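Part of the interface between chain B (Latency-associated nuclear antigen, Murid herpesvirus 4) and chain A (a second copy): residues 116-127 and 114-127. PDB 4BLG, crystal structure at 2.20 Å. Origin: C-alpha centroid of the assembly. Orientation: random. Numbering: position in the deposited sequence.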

# COMPACT_ATOMS: atom_id res chain seq x y z
N GLY B 116 -8.49 -9.58 3.32
CA GLY B 116 -8.11 -8.36 4.00
C GLY B 116 -6.93 -8.65 4.90
O GLY B 116 -6.86 -9.70 5.52
N THR B 117 -6.00 -7.70 4.95
CA THR B 117 -4.78 -7.87 5.72
C THR B 117 -4.57 -6.60 6.52
O THR B 117 -4.60 -5.52 5.96
CB THR B 117 -3.58 -8.10 4.79
OG1 THR B 117 -3.86 -9.21 3.93
CG2 THR B 117 -2.29 -8.35 5.57
N ILE B 118 -4.37 -6.72 7.82
CA ILE B 118 -4.12 -5.56 8.65
C ILE B 118 -2.69 -5.06 8.40
O ILE B 118 -1.74 -5.85 8.31
CB ILE B 118 -4.30 -5.88 10.14
CG1 ILE B 118 -5.68 -6.49 10.39
CG2 ILE B 118 -4.08 -4.63 10.98
CD1 ILE B 118 -6.81 -5.49 10.34
N VAL B 119 -2.54 -3.74 8.31
CA VAL B 119 -1.28 -3.11 7.96
C VAL B 119 -1.08 -1.93 8.89
O VAL B 119 -2.04 -1.29 9.31
CB VAL B 119 -1.30 -2.60 6.50
CG1 VAL B 119 -0.09 -1.76 6.22
CG2 VAL B 119 -1.36 -3.78 5.54
N LYS B 120 0.18 -1.61 9.19
CA LYS B 120 0.50 -0.53 10.10
C LYS B 120 1.74 0.25 9.62
O LYS B 120 2.64 -0.32 9.01
CB LYS B 120 0.73 -1.07 11.53
CG LYS B 120 1.47 -0.12 12.48
N ALA B 121 1.75 1.55 9.90
CA ALA B 121 2.83 2.44 9.49
C ALA B 121 3.47 3.12 10.70
O ALA B 121 2.79 3.43 11.67
CB ALA B 121 2.29 3.50 8.53
N LYS B 122 4.78 3.35 10.62
CA LYS B 122 5.53 4.04 11.67
C LYS B 122 6.09 5.30 11.00
O LYS B 122 6.72 5.22 9.95
CB LYS B 122 6.64 3.11 12.24
CG LYS B 122 7.53 3.66 13.41
N PRO B 123 5.79 6.49 11.56
CA PRO B 123 4.89 6.67 12.69
C PRO B 123 3.41 6.63 12.27
O PRO B 123 2.55 6.39 13.11
CB PRO B 123 5.27 8.06 13.22
CG PRO B 123 5.71 8.80 12.02
CD PRO B 123 6.34 7.79 11.09
N TYR B 124 3.14 6.86 10.98
CA TYR B 124 1.80 6.83 10.42
C TYR B 124 1.92 7.01 8.91
O TYR B 124 2.98 7.35 8.40
CB TYR B 124 0.91 7.93 11.03
CG TYR B 124 1.62 9.24 11.24
CD1 TYR B 124 1.87 10.10 10.17
CD2 TYR B 124 2.03 9.64 12.51
CE1 TYR B 124 2.52 11.31 10.36
CE2 TYR B 124 2.69 10.84 12.71
CZ TYR B 124 2.93 11.67 11.63
OH TYR B 124 3.57 12.87 11.81
N PHE B 125 0.82 6.82 8.20
CA PHE B 125 0.82 6.94 6.77
C PHE B 125 0.97 8.37 6.33
O PHE B 125 0.55 9.27 7.01
CB PHE B 125 -0.41 6.31 6.18
CG PHE B 125 -0.39 4.83 6.20
CD1 PHE B 125 0.30 4.13 5.25
CD2 PHE B 125 -1.04 4.14 7.18
CE1 PHE B 125 0.33 2.77 5.27
CE2 PHE B 125 -1.01 2.79 7.22
CZ PHE B 125 -0.32 2.10 6.25
N PRO B 126 1.60 8.59 5.20
CA PRO B 126 1.91 9.93 4.73
C PRO B 126 0.75 10.69 4.11
O PRO B 126 0.83 11.13 3.01
CB PRO B 126 3.00 9.69 3.70
CG PRO B 126 2.77 8.31 3.24
CD PRO B 126 2.33 7.57 4.44
N LEU B 127 -0.31 10.89 4.86
CA LEU B 127 -1.40 11.73 4.43
C LEU B 127 -1.32 13.07 5.15
O LEU B 127 -0.98 13.12 6.30
CB LEU B 127 -2.70 11.03 4.76
CG LEU B 127 -2.89 9.66 4.13
CD1 LEU B 127 -3.66 8.71 4.99
CD2 LEU B 127 -3.61 9.80 2.82
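Chain A 114-127: VEGTIVKAKPYFPL

Chain A pairs with chain B as an antiparallel β-strand, extended from Glu A115 to about Lys A122, its axis approaching that of the chain B strand to 4.7 Å at an angle of 155° between N-to-C directions. The register centres on Lys B120 opposite Lys A120, so the two copies meet nearly symmetrically. At the start of the contact, Thr B117 points toward chain A, its CG2 3.5 Å from Tyr A124 O and its OG1 4.0 Å from Pro A126 CD. Ile B118 O accepts a hydrogen bond from Lys A122 N (3.1 Å), while a water bridges Ile B118 N (2.8 Å) and Lys A122 O (2.7 Å), extending the ladder where the strands diverge. Val B119 faces Ala A121, with CA atoms 4.4 Å apart; its CG1 meets Val A119 CG1 at 3.1 Å, a very tight contact, and its CG2 lies 3.8 Å from Phe A125 CE1. Reciprocal bonds, Lys B120 N to Lys A120 O and Lys A120 N to Lys B120 O, both 2.9 Å, join the centre. Ala B121 then pairs with Val A119 (CA to CA 4.5 Å), and Lys B122 N donates to Ile A118 O (3.1 Å). Beyond the cis-Pro B123 turn, Phe B125 CE1 reaches Val A119 CG2 (4.1 Å), and Pro B126 CD packs 3.7 Å from Thr A117 OG1.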

# COMPACT_ATOMS: atom_id res chain seq x y z
N VAL A 114 10.83 13.06 -2.47
CA VAL A 114 10.45 11.69 -2.12
C VAL A 114 10.53 11.45 -0.61
O VAL A 114 11.50 11.82 0.04
CB VAL A 114 11.33 10.67 -2.86
CG1 VAL A 114 11.08 9.27 -2.34
CG2 VAL A 114 11.07 10.73 -4.35
N GLU A 115 9.48 10.82 -0.07
CA GLU A 115 9.45 10.41 1.32
C GLU A 115 9.33 8.89 1.40
O GLU A 115 8.84 8.25 0.48
CB GLU A 115 8.28 11.05 2.07
CG GLU A 115 8.42 12.55 2.29
CD GLU A 115 7.27 13.15 3.09
OE1 GLU A 115 6.34 12.40 3.47
OE2 GLU A 115 7.29 14.37 3.34
N GLY A 116 9.77 8.33 2.52
CA GLY A 116 9.73 6.90 2.75
C GLY A 116 9.13 6.60 4.11
O GLY A 116 9.42 7.30 5.08
N THR A 117 8.27 5.59 4.16
CA THR A 117 7.54 5.22 5.37
C THR A 117 7.60 3.72 5.57
O THR A 117 7.19 2.96 4.69
CB THR A 117 6.06 5.64 5.27
OG1 THR A 117 5.97 7.03 4.93
CG2 THR A 117 5.33 5.37 6.58
N ILE A 118 8.11 3.28 6.71
CA ILE A 118 8.13 1.85 7.02
C ILE A 118 6.72 1.33 7.32
O ILE A 118 5.98 1.93 8.10
CB ILE A 118 9.03 1.55 8.22
CG1 ILE A 118 10.47 2.01 7.97
CG2 ILE A 118 8.99 0.05 8.53
CD1 ILE A 118 11.28 1.06 7.12
N VAL A 119 6.37 0.20 6.71
CA VAL A 119 5.06 -0.42 6.85
C VAL A 119 5.25 -1.89 7.18
O VAL A 119 6.23 -2.50 6.75
CB VAL A 119 4.25 -0.30 5.55
CG1 VAL A 119 2.90 -0.97 5.70
CG2 VAL A 119 4.07 1.15 5.16
N LYS A 120 4.30 -2.45 7.92
CA LYS A 120 4.39 -3.82 8.42
C LYS A 120 2.99 -4.45 8.23
O LYS A 120 1.99 -3.76 8.38
CB LYS A 120 4.79 -3.79 9.91
N ALA A 121 2.93 -5.72 7.85
CA ALA A 121 1.65 -6.43 7.69
C ALA A 121 1.57 -7.64 8.61
O ALA A 121 2.56 -8.32 8.83
CB ALA A 121 1.46 -6.86 6.23
N LYS A 122 0.37 -7.90 9.14
CA LYS A 122 0.15 -9.01 10.07
C LYS A 122 -0.73 -10.00 9.29
O LYS A 122 -1.83 -9.65 8.89
CB LYS A 122 -0.54 -8.49 11.36
N PRO A 123 -0.25 -11.24 9.04
CA PRO A 123 1.06 -11.82 9.34
C PRO A 123 2.13 -11.46 8.31
O PRO A 123 3.32 -11.50 8.62
CB PRO A 123 0.79 -13.33 9.28
CG PRO A 123 -0.28 -13.46 8.26
CD PRO A 123 -1.16 -12.26 8.46
N TYR A 124 1.70 -11.16 7.09
CA TYR A 124 2.58 -10.72 6.01
C TYR A 124 1.68 -10.25 4.88
O TYR A 124 0.48 -10.43 4.94
CB TYR A 124 3.50 -11.83 5.50
CG TYR A 124 2.87 -13.20 5.45
CD1 TYR A 124 1.91 -13.52 4.51
CD2 TYR A 124 3.25 -14.19 6.36
CE1 TYR A 124 1.33 -14.78 4.47
CE2 TYR A 124 2.68 -15.44 6.33
CZ TYR A 124 1.72 -15.74 5.38
OH TYR A 124 1.16 -16.99 5.36
N PHE A 125 2.26 -9.63 3.87
CA PHE A 125 1.46 -9.12 2.77
C PHE A 125 0.97 -10.26 1.90
O PHE A 125 1.61 -11.31 1.82
CB PHE A 125 2.26 -8.11 1.95
CG PHE A 125 2.41 -6.78 2.63
CD1 PHE A 125 1.39 -5.86 2.61
CD2 PHE A 125 3.58 -6.46 3.30
CE1 PHE A 125 1.52 -4.64 3.22
CE2 PHE A 125 3.71 -5.23 3.92
CZ PHE A 125 2.68 -4.32 3.89
N PRO A 126 -0.20 -10.08 1.27
CA PRO A 126 -0.88 -11.15 0.53
C PRO A 126 -0.26 -11.42 -0.84
O PRO A 126 -0.95 -11.37 -1.85
CB PRO A 126 -2.30 -10.61 0.38
CG PRO A 126 -2.11 -9.12 0.30
CD PRO A 126 -0.94 -8.81 1.19
N LEU A 127 1.04 -11.69 -0.86
CA LEU A 127 1.70 -12.17 -2.07
C LEU A 127 1.87 -13.68 -1.97
O LEU A 127 2.09 -14.22 -0.89
CB LEU A 127 3.06 -11.50 -2.24
CG LEU A 127 3.01 -9.97 -2.23
CD1 LEU A 127 4.26 -9.41 -1.57
CD2 LEU A 127 2.86 -9.43 -3.64
O HOH W 1 8.88 5.26 8.67
O HOH W 2 -4.51 -9.31 8.74